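Local coordinates for protein endosialidase (Enterobacteria phage phi92, PDB 4HIZ) that cleaves alpha-2,8 and alpha-2,9 linkages within sialic acid polymers, probably letting the phage degrade the polysialic acid capsule of its bacterial host, at residues Y53-G58 and R415-W420; L388-N393 and V453-I458; V394-L399 and E424-Y429. All coordinates share one frame; numbering follows the deposited sequence.

Interaction 1: residues Y53-G58 and R415-W420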
loop_
_atom_site.group_PDB
_atom_site.type_symbol
_atom_site.label_atom_id
_atom_site.label_comp_id
_atom_site.label_asym_id
_atom_site.label_seq_id
_atom_site.Cartn_x
_atom_site.Cartn_y
_atom_site.Cartn_z
ATOM N N TYR A 53 -34.977 9.298 -22.775
ATOM C CA TYR A 53 -35.630 10.163 -21.784
ATOM C C TYR A 53 -35.235 11.612 -22.054
ATOM O O TYR A 53 -34.064 11.903 -22.341
ATOM C CB TYR A 53 -35.168 9.741 -20.373
ATOM C CG TYR A 53 -35.571 10.700 -19.267
ATOM C CD1 TYR A 53 -36.912 11.012 -19.045
ATOM C CD2 TYR A 53 -34.606 11.278 -18.431
ATOM C CE1 TYR A 53 -37.286 11.910 -18.016
ATOM C CE2 TYR A 53 -34.958 12.148 -17.399
ATOM C CZ TYR A 53 -36.299 12.469 -17.199
ATOM O OH TYR A 53 -36.643 13.335 -16.188
ATOM N N GLU A 54 -36.202 12.525 -21.978
ATOM C CA GLU A 54 -35.909 13.959 -22.133
ATOM C C GLU A 54 -35.946 14.685 -20.782
ATOM O O GLU A 54 -36.962 15.293 -20.404
ATOM C CB GLU A 54 -36.904 14.615 -23.103
ATOM C CG GLU A 54 -36.820 14.037 -24.516
ATOM C CD GLU A 54 -37.807 14.646 -25.503
ATOM O OE1 GLU A 54 -38.391 15.724 -25.235
ATOM O OE2 GLU A 54 -37.988 14.023 -26.576
ATOM N N ARG A 55 -34.822 14.638 -20.069
ATOM C CA ARG A 55 -34.663 15.416 -18.838
ATOM C C ARG A 55 -34.976 16.885 -19.120
ATOM O O ARG A 55 -35.717 17.562 -18.369
ATOM C CB ARG A 55 -33.221 15.298 -18.331
ATOM C CG ARG A 55 -33.035 15.929 -16.937
ATOM C CD ARG A 55 -31.568 15.917 -16.491
ATOM N NE ARG A 55 -30.798 16.950 -17.177
ATOM C CZ ARG A 55 -30.640 18.198 -16.744
ATOM N NH1 ARG A 55 -31.197 18.588 -15.582
ATOM N NH2 ARG A 55 -29.916 19.063 -17.471
ATOM N N ILE A 56 -34.428 17.356 -20.243
ATOM C CA ILE A 56 -34.705 18.680 -20.752
ATOM C C ILE A 56 -35.554 18.491 -22.007
ATOM O O ILE A 56 -35.163 17.749 -22.913
ATOM C CB ILE A 56 -33.403 19.422 -21.110
ATOM C CG1 ILE A 56 -32.484 19.560 -19.889
ATOM C CG2 ILE A 56 -33.716 20.813 -21.693
ATOM C CD1 ILE A 56 -33.131 20.280 -18.666
ATOM N N VAL A 57 -36.718 19.136 -22.062
ATOM C CA VAL A 57 -37.622 18.905 -23.187
ATOM C C VAL A 57 -36.954 19.221 -24.518
ATOM O O VAL A 57 -36.306 20.253 -24.661
ATOM C CB VAL A 57 -38.912 19.727 -23.048
ATOM C CG1 VAL A 57 -39.762 19.592 -24.303
ATOM C CG2 VAL A 57 -39.695 19.257 -21.813
ATOM N N GLY A 58 -37.088 18.307 -25.481
ATOM C CA GLY A 58 -36.513 18.511 -26.798
ATOM C C GLY A 58 -35.097 17.985 -26.920
ATOM O O GLY A 58 -34.523 18.051 -28.011
ATOM N N ARG A 415 -19.103 18.285 -16.766
ATOM C CA ARG A 415 -18.245 18.640 -15.630
ATOM C C ARG A 415 -18.990 18.455 -14.301
ATOM O O ARG A 415 -18.367 18.187 -13.263
ATOM C CB ARG A 415 -17.830 20.121 -15.751
ATOM C CG ARG A 415 -17.003 20.393 -17.000
ATOM C CD ARG A 415 -15.554 20.017 -16.735
ATOM N NE ARG A 415 -14.834 20.279 -17.957
ATOM C CZ ARG A 415 -13.540 20.471 -18.053
ATOM N NH1 ARG A 415 -12.749 20.383 -16.971
ATOM N NH2 ARG A 415 -13.057 20.730 -19.258
ATOM N N SER A 416 -20.300 18.653 -14.362
ATOM C CA SER A 416 -21.166 18.502 -13.181
ATOM C C SER A 416 -22.551 18.129 -13.679
ATOM O O SER A 416 -22.872 18.383 -14.854
ATOM C CB SER A 416 -21.180 19.811 -12.356
ATOM O OG SER A 416 -22.057 19.666 -11.229
ATOM N N PHE A 417 -23.379 17.517 -12.826
ATOM C CA PHE A 417 -24.651 17.032 -13.303
ATOM C C PHE A 417 -25.495 18.131 -13.967
ATOM O O PHE A 417 -25.615 19.251 -13.445
ATOM C CB PHE A 417 -25.502 16.413 -12.175
ATOM C CG PHE A 417 -26.810 15.918 -12.680
ATOM C CD1 PHE A 417 -26.863 14.781 -13.481
ATOM C CD2 PHE A 417 -27.984 16.639 -12.454
ATOM C CE1 PHE A 417 -28.075 14.336 -14.013
ATOM C CE2 PHE A 417 -29.195 16.202 -13.001
ATOM C CZ PHE A 417 -29.235 15.042 -13.775
ATOM N N GLY A 418 -26.078 17.789 -15.114
ATOM C CA GLY A 418 -27.080 18.623 -15.747
ATOM C C GLY A 418 -26.504 19.723 -16.642
ATOM O O GLY A 418 -27.271 20.553 -17.142
ATOM N N GLU A 419 -25.190 19.760 -16.836
ATOM C CA GLU A 419 -24.601 20.779 -17.722
ATOM C C GLU A 419 -24.565 20.341 -19.178
ATOM O O GLU A 419 -24.295 21.160 -20.070
ATOM C CB GLU A 419 -23.182 21.160 -17.275
ATOM C CG GLU A 419 -23.134 21.762 -15.902
ATOM C CD GLU A 419 -21.731 22.184 -15.487
ATOM O OE1 GLU A 419 -20.777 22.069 -16.295
ATOM O OE2 GLU A 419 -21.580 22.662 -14.347
ATOM N N TRP A 420 -24.828 19.062 -19.441
ATOM C CA TRP A 420 -24.608 18.554 -20.814
ATOM C C TRP A 420 -25.506 19.243 -21.856
ATOM O O TRP A 420 -25.054 19.662 -22.952
ATOM C CB TRP A 420 -24.875 17.047 -20.879
ATOM C CG TRP A 420 -24.567 16.444 -22.230
ATOM C CD1 TRP A 420 -25.459 16.229 -23.232
ATOM C CD2 TRP A 420 -23.305 15.907 -22.686
ATOM N NE1 TRP A 420 -24.828 15.638 -24.312
ATOM C CE2 TRP A 420 -23.511 15.410 -23.988
ATOM C CE3 TRP A 420 -22.024 15.836 -22.131
ATOM C CZ2 TRP A 420 -22.471 14.847 -24.756
ATOM C CZ3 TRP A 420 -20.998 15.254 -22.875
ATOM C CH2 TRP A 420 -21.228 14.778 -24.177
#
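Arg55 meets the turn around Gly418 with a bent side chain whose hydrocarbon and guanidinium parts do different work. Its first two torsions are both extended (chi1 -172°, chi2 -175°), and the bend at chi3 (76°) brings the guanidinium over the glycine while CD stays beside Phe417. There Arg55 CD meets Phe417 CZ obliquely, at 3.7 Å. The phenylalanine side chain, itself carried anti to its own backbone N, runs past the arginine in the opposite direction, and the guanidinium and ring planes are 66° apart.

Each face of the flat end of Arg55 has one neighbour from the two loops, both offset toward the rim. Gly418 CA sits 3.3 Å above one guanidinium face, and Ile56 CD1 lies 3.6 Å from the plane on the opposite face. Arg55 NH2 comes within 3.1 Å of Gly418 O, but its stronger polar partner is Glu421, with which it forms a salt bridge just beyond the turn.

Both loops have some internal order. Residues 416-419 form a type II beta turn with the glycine at its third position, where positive phi suits it. In the other loop, Glu54 OE1 accepts the Gly58 N-H at 2.9 Å in a nearly straight bond, met from above the carboxylate plane. The contact joins the loop between strands 49-53 and 61-64, in the N-terminal extension, to the loop between strands 407-413 and 435-442 of the propeller domain. Chemically, it illustrates how one arginine can combine apolar packing with a salt bridge: its aliphatic part packs obliquely against an aromatic ring, one face rests on the CA of a glycine, and its charge is answered by a neighbouring carboxylate.

Interaction 2: residues L388-N393 and V453-I458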
loop_
_atom_site.group_PDB
_atom_site.type_symbol
_atom_site.label_atom_id
_atom_site.label_comp_id
_atom_site.label_asym_id
_atom_site.label_seq_id
_atom_site.Cartn_x
_atom_site.Cartn_y
_atom_site.Cartn_z
ATOM N N LEU A 388 -19.801 18.422 -39.548
ATOM C CA LEU A 388 -21.108 18.065 -39.018
ATOM C C LEU A 388 -21.211 18.625 -37.593
ATOM O O LEU A 388 -20.520 18.141 -36.686
ATOM C CB LEU A 388 -21.257 16.537 -38.961
ATOM C CG LEU A 388 -21.406 15.776 -40.289
ATOM C CD1 LEU A 388 -21.266 14.273 -40.058
ATOM C CD2 LEU A 388 -22.766 16.083 -40.915
ATOM N N ARG A 389 -22.056 19.626 -37.388
ATOM C CA ARG A 389 -22.245 20.156 -36.042
ATOM C C ARG A 389 -23.085 19.182 -35.219
ATOM O O ARG A 389 -24.127 18.713 -35.683
ATOM C CB ARG A 389 -22.981 21.502 -36.140
ATOM C CG ARG A 389 -23.202 22.185 -34.787
ATOM C CD ARG A 389 -21.977 22.957 -34.356
ATOM N NE ARG A 389 -21.738 24.133 -35.211
ATOM C CZ ARG A 389 -20.796 25.033 -34.966
ATOM N NH1 ARG A 389 -19.971 24.894 -33.924
ATOM N NH2 ARG A 389 -20.666 26.096 -35.767
ATOM N N PHE A 390 -22.661 18.864 -33.999
ATOM C CA PHE A 390 -23.590 18.158 -33.112
ATOM C C PHE A 390 -24.718 19.099 -32.720
ATOM O O PHE A 390 -24.478 20.272 -32.465
ATOM C CB PHE A 390 -22.900 17.645 -31.839
ATOM C CG PHE A 390 -22.007 16.452 -32.056
ATOM C CD1 PHE A 390 -20.664 16.632 -32.389
ATOM C CD2 PHE A 390 -22.509 15.154 -31.884
ATOM C CE1 PHE A 390 -19.826 15.548 -32.583
ATOM C CE2 PHE A 390 -21.658 14.029 -32.068
ATOM C CZ PHE A 390 -20.318 14.241 -32.395
ATOM N N PRO A 391 -25.960 18.597 -32.689
ATOM C CA PRO A 391 -27.058 19.483 -32.285
ATOM C C PRO A 391 -26.958 19.788 -30.775
ATOM O O PRO A 391 -26.257 19.087 -30.017
ATOM C CB PRO A 391 -28.315 18.637 -32.572
ATOM C CG PRO A 391 -27.845 17.227 -32.447
ATOM C CD PRO A 391 -26.429 17.240 -33.013
ATOM N N ASN A 392 -27.614 20.862 -30.366
ATOM C CA ASN A 392 -27.828 21.132 -28.946
ATOM C C ASN A 392 -26.601 21.617 -28.148
ATOM O O ASN A 392 -26.553 21.425 -26.934
ATOM C CB ASN A 392 -28.502 19.945 -28.248
ATOM C CG ASN A 392 -29.874 19.629 -28.828
ATOM O OD1 ASN A 392 -30.178 18.477 -29.159
ATOM N ND2 ASN A 392 -30.715 20.636 -28.908
ATOM N N ASN A 393 -25.655 22.281 -28.822
ATOM C CA ASN A 393 -24.570 23.031 -28.155
ATOM C C ASN A 393 -23.781 22.149 -27.174
ATOM O O ASN A 393 -23.737 22.424 -25.970
ATOM C CB ASN A 393 -25.106 24.276 -27.400
ATOM C CG ASN A 393 -25.918 25.216 -28.289
ATOM O OD1 ASN A 393 -25.998 25.042 -29.512
ATOM N ND2 ASN A 393 -26.510 26.249 -27.669
ATOM N N VAL A 453 -28.486 12.289 -33.615
ATOM C CA VAL A 453 -27.464 11.609 -32.821
ATOM C C VAL A 453 -28.036 11.063 -31.514
ATOM O O VAL A 453 -28.834 11.737 -30.829
ATOM C CB VAL A 453 -26.207 12.497 -32.562
ATOM C CG1 VAL A 453 -26.554 13.739 -31.751
ATOM C CG2 VAL A 453 -25.094 11.669 -31.868
ATOM N N GLN A 454 -27.653 9.825 -31.206
ATOM C CA GLN A 454 -28.092 9.148 -29.997
ATOM C C GLN A 454 -26.903 9.078 -29.035
ATOM O O GLN A 454 -25.972 8.286 -29.221
ATOM C CB GLN A 454 -28.608 7.752 -30.333
ATOM C CG GLN A 454 -29.095 7.028 -29.090
ATOM C CD GLN A 454 -29.832 5.749 -29.392
ATOM O OE1 GLN A 454 -29.659 5.161 -30.457
ATOM N NE2 GLN A 454 -30.684 5.324 -28.463
ATOM N N TRP A 455 -26.922 9.926 -28.014
ATOM C CA TRP A 455 -25.929 9.827 -26.949
ATOM C C TRP A 455 -26.401 8.884 -25.843
ATOM O O TRP A 455 -27.537 8.997 -25.346
ATOM C CB TRP A 455 -25.717 11.200 -26.320
ATOM C CG TRP A 455 -24.995 12.230 -27.184
ATOM C CD1 TRP A 455 -25.548 13.341 -27.810
ATOM C CD2 TRP A 455 -23.590 12.315 -27.382
ATOM N NE1 TRP A 455 -24.555 14.072 -28.419
ATOM C CE2 TRP A 455 -23.343 13.479 -28.159
ATOM C CE3 TRP A 455 -22.510 11.527 -26.973
ATOM C CZ2 TRP A 455 -22.058 13.872 -28.525
ATOM C CZ3 TRP A 455 -21.237 11.904 -27.325
ATOM C CH2 TRP A 455 -21.006 13.074 -28.108
ATOM N N PHE A 456 -25.532 7.939 -25.483
ATOM C CA PHE A 456 -25.817 6.991 -24.415
ATOM C C PHE A 456 -25.060 7.389 -23.151
ATOM O O PHE A 456 -23.841 7.491 -23.170
ATOM C CB PHE A 456 -25.317 5.596 -24.829
ATOM C CG PHE A 456 -26.022 5.013 -26.034
ATOM C CD1 PHE A 456 -27.158 4.213 -25.863
ATOM C CD2 PHE A 456 -25.493 5.178 -27.323
ATOM C CE1 PHE A 456 -27.811 3.641 -26.957
ATOM C CE2 PHE A 456 -26.132 4.611 -28.426
ATOM C CZ PHE A 456 -27.273 3.835 -28.246
ATOM N N ASN A 457 -25.793 7.600 -22.058
ATOM C CA ASN A 457 -25.184 7.755 -20.729
ATOM C C ASN A 457 -24.770 6.361 -20.256
ATOM O O ASN A 457 -25.641 5.509 -19.971
ATOM C CB ASN A 457 -26.236 8.394 -19.797
ATOM C CG ASN A 457 -25.748 8.590 -18.362
ATOM O OD1 ASN A 457 -24.520 8.595 -18.043
ATOM N ND2 ASN A 457 -26.706 8.724 -17.478
ATOM N N ILE A 458 -23.455 6.116 -20.233
ATOM C CA ILE A 458 -22.908 4.770 -19.977
ATOM C C ILE A 458 -22.339 4.584 -18.557
ATOM O O ILE A 458 -22.133 3.442 -18.110
ATOM C CB ILE A 458 -21.798 4.446 -20.988
ATOM C CG1 ILE A 458 -20.799 5.623 -21.126
ATOM C CG2 ILE A 458 -22.438 4.197 -22.355
ATOM C CD1 ILE A 458 -19.459 5.184 -21.767
HETATM O O HOH W 1 -26.035 16.403 -29.338
#
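Phe390 and Trp455 form the dense part of this contact. The two side chains cross at about a right angle, and Phe390 CD2 and CE2 meet CZ2 of the indole's six-membered ring, with Phe390 CE2 and Trp455 CZ2 3.6 Å apart. Ring centroids are separated by 5.3 Å and the planes by 32°, an oblique pairing in which neither ring lies flat on the other. Val453 completes the cluster. Its CG2, anti to the backbone N, reaches over the rim of one indole face and also approaches the edge of Phe390, 4.2 Å from CE2. Leu375 also touches Phe390, while Phe437 and Cys439 of strand 435-442 touch Trp455, which meets Trp420 edge-to-face.

Toward the more exposed margin the packing thins. Pro391 and Val453, both partly accessible, meet through a single methyl: with chi1 at 63°, Val453 CG1 is placed between the backbone N and the carbonyl carbon, and lies 3.7 Å from Pro391 CD. The polar link is indirect. One water lies in the plane of the indole at its edge, accepts from Trp455 NE1 at 2.9 Å and donates to Pro391 O at 2.8 Å; it satisfies the indole N-H and bridges it to a backbone carbonyl. At their nearest, Phe390 CA and Val453 CA remain 7.6 Å apart.

The two segments belong to successive four-stranded antiparallel meanders, the second extended by strand 61-64 and its neighbours from the N-terminal extension. Residues 388-393 leave the last strand of one, and 453-458 lead into the last strand of the next. Packing between sheets through side chains and one water, with no direct backbone pairing, is how these neighbouring blades of the beta-propeller adhere, here in the sialidase fold.

Interaction 3: residues V394-L399 and E424-Y429. With EDO (1,2-ethanediol), chain O.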
loop_
_atom_site.group_PDB
_atom_site.type_symbol
_atom_site.label_atom_id
_atom_site.label_comp_id
_atom_site.label_asym_id
_atom_site.label_seq_id
_atom_site.Cartn_x
_atom_site.Cartn_y
_atom_site.Cartn_z
ATOM N N VAL A 394 -23.189 21.069 -27.677
ATOM C CA VAL A 394 -22.362 20.208 -26.819
ATOM C C VAL A 394 -21.153 21.056 -26.400
ATOM O O VAL A 394 -20.490 21.672 -27.237
ATOM C CB VAL A 394 -21.952 18.912 -27.565
ATOM C CG1 VAL A 394 -21.052 18.013 -26.692
ATOM C CG2 VAL A 394 -23.234 18.104 -28.023
ATOM N N HIS A 395 -20.886 21.113 -25.096
ATOM C CA HIS A 395 -19.912 22.059 -24.568
ATOM C C HIS A 395 -19.180 21.531 -23.323
ATOM O O HIS A 395 -19.651 20.594 -22.648
ATOM C CB HIS A 395 -20.604 23.412 -24.274
ATOM C CG HIS A 395 -21.650 23.317 -23.208
ATOM N ND1 HIS A 395 -22.894 22.770 -23.430
ATOM C CD2 HIS A 395 -21.636 23.708 -21.913
ATOM C CE1 HIS A 395 -23.605 22.818 -22.312
ATOM N NE2 HIS A 395 -22.862 23.383 -21.376
ATOM N N HIS A 396 -18.018 22.124 -23.066
ATOM C CA HIS A 396 -17.197 21.947 -21.855
ATOM C C HIS A 396 -16.391 20.680 -21.824
ATOM O O HIS A 396 -15.581 20.474 -20.888
ATOM C CB HIS A 396 -18.013 22.026 -20.542
ATOM C CG HIS A 396 -18.514 23.393 -20.222
ATOM N ND1 HIS A 396 -18.123 24.532 -20.905
ATOM C CD2 HIS A 396 -19.375 23.802 -19.262
ATOM C CE1 HIS A 396 -18.745 25.584 -20.389
ATOM N NE2 HIS A 396 -19.509 25.168 -19.390
ATOM N N THR A 397 -16.607 19.835 -22.828
ATOM C CA THR A 397 -15.887 18.552 -22.870
ATOM C C THR A 397 -15.151 18.406 -24.196
ATOM O O THR A 397 -15.700 18.733 -25.265
ATOM C CB THR A 397 -16.847 17.342 -22.613
ATOM O OG1 THR A 397 -16.097 16.119 -22.609
ATOM C CG2 THR A 397 -17.937 17.206 -23.676
ATOM N N ASN A 398 -13.921 17.890 -24.140
ATOM C CA ASN A 398 -13.348 17.353 -25.371
ATOM C C ASN A 398 -14.082 16.056 -25.715
ATOM O O ASN A 398 -14.737 15.453 -24.854
ATOM C CB ASN A 398 -11.818 17.159 -25.290
ATOM C CG ASN A 398 -11.420 16.091 -24.304
ATOM O OD1 ASN A 398 -12.005 16.012 -23.253
ATOM N ND2 ASN A 398 -10.432 15.296 -24.619
ATOM N N LEU A 399 -13.960 15.613 -26.963
ATOM C CA LEU A 399 -14.699 14.449 -27.454
ATOM C C LEU A 399 -13.737 13.450 -28.096
ATOM O O LEU A 399 -13.663 13.330 -29.326
ATOM C CB LEU A 399 -15.766 14.852 -28.479
ATOM C CG LEU A 399 -16.937 15.707 -27.936
ATOM C CD1 LEU A 399 -17.944 15.993 -29.075
ATOM C CD2 LEU A 399 -17.653 14.993 -26.804
ATOM N N GLU A 424 -28.205 24.821 -20.823
ATOM C CA GLU A 424 -28.204 24.622 -19.381
ATOM C C GLU A 424 -27.077 25.387 -18.720
ATOM O O GLU A 424 -25.973 25.482 -19.270
ATOM C CB GLU A 424 -28.066 23.135 -19.041
ATOM C CG GLU A 424 -29.303 22.363 -19.348
ATOM C CD GLU A 424 -30.495 22.880 -18.560
ATOM O OE1 GLU A 424 -30.458 22.848 -17.303
ATOM O OE2 GLU A 424 -31.479 23.298 -19.192
ATOM N N LEU A 425 -27.337 25.916 -17.525
ATOM C CA LEU A 425 -26.328 26.689 -16.814
ATOM C C LEU A 425 -25.336 25.804 -16.076
ATOM O O LEU A 425 -25.608 24.631 -15.790
ATOM C CB LEU A 425 -26.990 27.632 -15.811
ATOM C CG LEU A 425 -27.977 28.621 -16.462
ATOM C CD1 LEU A 425 -28.556 29.570 -15.424
ATOM C CD2 LEU A 425 -27.300 29.405 -17.591
ATOM N N ASP A 426 -24.173 26.363 -15.761
ATOM C CA ASP A 426 -23.198 25.579 -14.999
ATOM C C ASP A 426 -23.810 25.317 -13.613
ATOM O O ASP A 426 -24.586 26.137 -13.057
ATOM C CB ASP A 426 -21.879 26.328 -14.861
ATOM C CG ASP A 426 -21.122 26.433 -16.172
ATOM O OD1 ASP A 426 -21.517 25.787 -17.183
ATOM O OD2 ASP A 426 -20.108 27.165 -16.182
ATOM N N ASN A 427 -23.466 24.171 -13.049
ATOM C CA ASN A 427 -24.056 23.687 -11.789
ATOM C C ASN A 427 -22.936 23.331 -10.816
ATOM O O ASN A 427 -22.706 22.143 -10.517
ATOM C CB ASN A 427 -24.904 22.451 -12.093
ATOM C CG ASN A 427 -25.627 21.903 -10.877
ATOM O OD1 ASN A 427 -25.946 22.651 -9.922
ATOM N ND2 ASN A 427 -25.907 20.594 -10.901
ATOM N N ARG A 428 -22.240 24.341 -10.304
ATOM C CA ARG A 428 -21.051 24.097 -9.496
ATOM C C ARG A 428 -21.357 24.405 -8.031
ATOM O O ARG A 428 -22.469 24.884 -7.688
ATOM C CB ARG A 428 -19.896 24.979 -10.000
ATOM C CG ARG A 428 -19.629 24.801 -11.495
ATOM C CD ARG A 428 -19.161 23.323 -11.828
ATOM N NE ARG A 428 -19.161 23.168 -13.288
ATOM C CZ ARG A 428 -18.134 23.491 -14.075
ATOM N NH1 ARG A 428 -16.966 23.868 -13.546
ATOM N NH2 ARG A 428 -18.260 23.399 -15.392
ATOM N N TYR A 429 -20.371 24.132 -7.169
ATOM C CA TYR A 429 -20.422 24.517 -5.744
ATOM C C TYR A 429 -21.332 23.631 -4.906
ATOM O O TYR A 429 -21.686 23.997 -3.786
ATOM C CB TYR A 429 -20.775 26.006 -5.564
ATOM C CG TYR A 429 -19.885 26.943 -6.325
ATOM C CD1 TYR A 429 -18.539 27.107 -5.980
ATOM C CD2 TYR A 429 -20.388 27.680 -7.387
ATOM C CE1 TYR A 429 -17.721 28.027 -6.656
ATOM C CE2 TYR A 429 -19.586 28.583 -8.074
ATOM C CZ TYR A 429 -18.261 28.743 -7.711
ATOM O OH TYR A 429 -17.468 29.645 -8.383
HETATM C C1 EDO O . -15.745 25.321 -18.439
HETATM O O1 EDO O . -15.105 26.274 -17.592
HETATM C C2 EDO O . -15.284 23.949 -18.003
HETATM O O2 EDO O . -15.642 23.796 -16.632
HETATM O O HOH W 2 -23.369 24.455 -18.794
#
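His395 reaches the 424-429 loop through a water. Its NE2 is 2.8 Å from that water, which lies at the ring edge and donates to both Glu424 O and Asp426 OD1, while ND1 on the other side of the ring is hydrogen-bonded to Asn393 O.

At His396 the contact becomes direct. NE2 donates to Asp426 OD1 at 3.0 Å with an N-H...O angle of 145°; the oxygen lies in the imidazole plane and is approached on its syn side, although ring and carboxylate are turned 60° against each other. That one oxygen therefore receives both a ring N-H and the water. The His396 ring is also layered: His395 CD2 stands 3.4 Å over the centre of one face, and C1 of a bound ethanediol, probably from the crystallisation liquor, covers the opposite face. The diol's O2 accepts from Arg428 NH2 at 2.9 Å, whereas Arg428 NE forms a salt bridge with Glu419.

The result is a histidine-carboxylate hydrogen bond, accompanied by a water that links His395 to the same carboxylate oxygen, joining the linker between two propeller blades to a long loop of the second blade.

Overall arrangement
From the N terminus, residues 53-58 come first, in the N-terminal extension, and interaction 1 closes only some 360 residues later at 415-420. By then the chain has opened interactions 2 and 3 at the adjoining segments 388-393 and 394-399. Interaction 1 therefore crosses both, whereas interaction 3, closing at 424-429, falls wholly within the span that interaction 2 completes at 453-458. Their centres lie 10 to 14 Å apart; between interactions 2 and 3, Leu399 packs on Phe390 and Trp455. Interaction 2 joins consecutive blades, interaction 3 ties the linker between them to the 424-429 loop of the second, and interaction 1 fastens the N-terminal extension to that same blade.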